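Local coordinates for protein putative trimethylamine methyltransferase (Rhizobium meliloti, PDB 4YYC) that probably transfers methyl groups, as a member of the trimethylamine methyltransferase (MttB) family, at residues Ala269-Phe275 against Pro312-Phe318. Numbering follows the deposited sequence.
Sequences ACVVSPF and PVLFGTF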
loop_
_atom_site.group_PDB
_atom_site.type_symbol
_atom_site.label_atom_id
_atom_site.label_comp_id
_atom_site.label_asym_id
_atom_site.label_seq_id
_atom_site.Cartn_x
_atom_site.Cartn_y
_atom_site.Cartn_z
ATOM N N ALA A 269 -2.768 -16.356 25.805
ATOM C CA ALA A 269 -3.530 -16.222 24.578
ATOM C C ALA A 269 -3.019 -17.147 23.481
ATOM O O ALA A 269 -1.808 -17.294 23.278
ATOM C CB ALA A 269 -3.516 -14.776 24.081
ATOM N N CYS A 270 -3.961 -17.688 22.730
ATOM C CA CYS A 270 -3.690 -18.525 21.583
ATOM C C CYS A 270 -4.049 -17.756 20.302
ATOM O O CYS A 270 -5.187 -17.233 20.206
ATOM C CB CYS A 270 -4.541 -19.783 21.638
ATOM S SG CYS A 270 -3.971 -20.939 22.905
ATOM N N VAL A 271 -3.103 -17.670 19.361
ATOM C CA VAL A 271 -3.352 -17.036 18.070
ATOM C C VAL A 271 -3.648 -18.158 17.097
ATOM O O VAL A 271 -2.722 -18.774 16.552
ATOM C CB VAL A 271 -2.138 -16.181 17.589
ATOM C CG1 VAL A 271 -2.518 -15.409 16.316
ATOM C CG2 VAL A 271 -1.619 -15.281 18.701
ATOM N N VAL A 272 -4.931 -18.460 16.884
ATOM C CA VAL A 272 -5.324 -19.634 16.083
ATOM C C VAL A 272 -5.252 -19.289 14.607
ATOM O O VAL A 272 -6.059 -18.497 14.100
ATOM C CB VAL A 272 -6.751 -20.142 16.477
ATOM C CG1 VAL A 272 -7.165 -21.286 15.549
ATOM C CG2 VAL A 272 -6.742 -20.600 17.903
ATOM N N SER A 273 -4.320 -19.905 13.898
ATOM C CA SER A 273 -3.907 -19.394 12.603
ATOM C C SER A 273 -3.836 -20.486 11.539
ATOM O O SER A 273 -2.867 -21.252 11.464
ATOM C CB SER A 273 -2.509 -18.715 12.714
ATOM O OG SER A 273 -2.553 -17.630 13.645
ATOM N N PRO A 274 -4.845 -20.561 10.668
ATOM C CA PRO A 274 -4.688 -21.279 9.420
ATOM C C PRO A 274 -3.381 -20.873 8.741
ATOM O O PRO A 274 -2.993 -19.698 8.801
ATOM C CB PRO A 274 -5.918 -20.821 8.625
ATOM C CG PRO A 274 -6.948 -20.603 9.690
ATOM C CD PRO A 274 -6.206 -19.999 10.829
ATOM N N PHE A 275 -2.710 -21.824 8.122
ATOM C CA PHE A 275 -1.473 -21.562 7.398
ATOM C C PHE A 275 -1.697 -21.969 5.954
ATOM O O PHE A 275 -1.655 -23.163 5.623
ATOM C CB PHE A 275 -0.329 -22.353 8.015
ATOM C CG PHE A 275 1.011 -22.023 7.420
ATOM C CD1 PHE A 275 1.735 -20.940 7.903
ATOM C CD2 PHE A 275 1.502 -22.741 6.354
ATOM C CE1 PHE A 275 2.957 -20.591 7.340
ATOM C CE2 PHE A 275 2.743 -22.414 5.780
ATOM C CZ PHE A 275 3.455 -21.342 6.280
ATOM N N PRO A 312 -8.034 -16.249 26.523
ATOM C CA PRO A 312 -7.953 -15.314 25.395
ATOM C C PRO A 312 -7.529 -15.994 24.088
ATOM O O PRO A 312 -6.639 -16.872 24.048
ATOM C CB PRO A 312 -6.934 -14.254 25.839
ATOM C CG PRO A 312 -6.222 -14.851 26.966
ATOM C CD PRO A 312 -7.040 -15.942 27.559
ATOM N N VAL A 313 -8.207 -15.635 22.996
ATOM C CA VAL A 313 -7.954 -16.318 21.739
ATOM C C VAL A 313 -8.158 -15.346 20.561
ATOM O O VAL A 313 -9.097 -14.549 20.558
ATOM C CB VAL A 313 -8.825 -17.602 21.579
ATOM C CG1 VAL A 313 -10.301 -17.339 21.641
ATOM C CG2 VAL A 313 -8.482 -18.356 20.279
ATOM N N LEU A 314 -7.268 -15.421 19.574
ATOM C CA LEU A 314 -7.339 -14.586 18.393
ATOM C C LEU A 314 -7.716 -15.396 17.153
ATOM O O LEU A 314 -7.320 -16.565 17.021
ATOM C CB LEU A 314 -5.992 -13.889 18.103
ATOM C CG LEU A 314 -5.538 -12.823 19.086
ATOM C CD1 LEU A 314 -5.002 -13.411 20.366
ATOM C CD2 LEU A 314 -4.543 -11.900 18.405
ATOM N N PHE A 315 -8.430 -14.744 16.233
ATOM C CA PHE A 315 -8.655 -15.218 14.882
ATOM C C PHE A 315 -7.406 -14.811 14.079
ATOM O O PHE A 315 -7.204 -13.615 13.799
ATOM C CB PHE A 315 -9.924 -14.497 14.365
ATOM C CG PHE A 315 -10.440 -14.899 13.001
ATOM C CD1 PHE A 315 -9.639 -14.956 11.894
ATOM C CD2 PHE A 315 -11.785 -15.124 12.819
ATOM C CE1 PHE A 315 -10.151 -15.269 10.666
ATOM C CE2 PHE A 315 -12.330 -15.393 11.584
ATOM C CZ PHE A 315 -11.507 -15.487 10.500
ATOM N N GLY A 316 -6.603 -15.797 13.708
ATOM C CA GLY A 316 -5.382 -15.569 12.917
ATOM C C GLY A 316 -5.581 -16.016 11.504
ATOM O O GLY A 316 -6.519 -16.752 11.197
ATOM N N THR A 317 -4.746 -15.535 10.608
ATOM C CA THR A 317 -4.721 -16.006 9.247
ATOM C C THR A 317 -3.259 -15.759 8.761
ATOM O O THR A 317 -2.807 -14.628 8.803
ATOM C CB THR A 317 -5.728 -15.211 8.379
ATOM O OG1 THR A 317 -7.080 -15.612 8.686
ATOM C CG2 THR A 317 -5.520 -15.433 6.914
ATOM N N PHE A 318 -2.612 -16.788 8.217
ATOM C CA PHE A 318 -1.474 -16.594 7.335
ATOM C C PHE A 318 -1.981 -17.015 5.968
ATOM O O PHE A 318 -2.374 -18.191 5.800
ATOM C CB PHE A 318 -0.271 -17.422 7.726
ATOM C CG PHE A 318 0.837 -17.302 6.754
ATOM C CD1 PHE A 318 1.755 -16.299 6.875
ATOM C CD2 PHE A 318 0.917 -18.170 5.661
ATOM C CE1 PHE A 318 2.768 -16.155 5.930
ATOM C CE2 PHE A 318 1.945 -18.036 4.732
ATOM C CZ PHE A 318 2.852 -17.020 4.874
#
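Two neighbouring parallel strands of a beta-alpha-beta unit meet here: 269-275 runs out, helix 286-307 leads back, and 312-318 runs alongside in the same direction, as in the TIM-barrel core known for the MttB family. The axes of 269-273 and 313-316 come within 4.7 Å and cross at -23°. Main-chain hydrogen bonds pass back and forth: C270 N to P312 O (3.1 Å), L314 N to C270 O (2.8 Å), V272 N to L314 O (3.1 Å) and G316 N to V272 O (2.8 Å). On the face carrying C270, V272 and V313, V272 CG2 rests on V313 CG2 at 3.7 Å, and V313 also reaches T304 of the helix. On the other face V271 CG1 meets L314 CB at 4.2 Å; A269 CB lies 4.2 Å from L314 CD1, with F117 covering A269 and L314.

The key hollow is at G316. A side chain there would run into S273 OG, so the bare CA lets that hydroxyl settle 3.6 Å from it, while the same OG donates back to V271 O at 3.1 Å. P274 CD comes within 3.3 Å of G316 O, and P274 reaches E296 and V297 of the helix. Pairing resumes with F318 N to P274 O (3.0 Å), and the side chain of F318 lies near a bound, unidentified ligand. The F275 ring lies nearly parallel to that of F318, planes 9° apart but slid so that the rings barely overlap, with F275 CE1 over the F318 ring, 3.6 Å from F318 CD2.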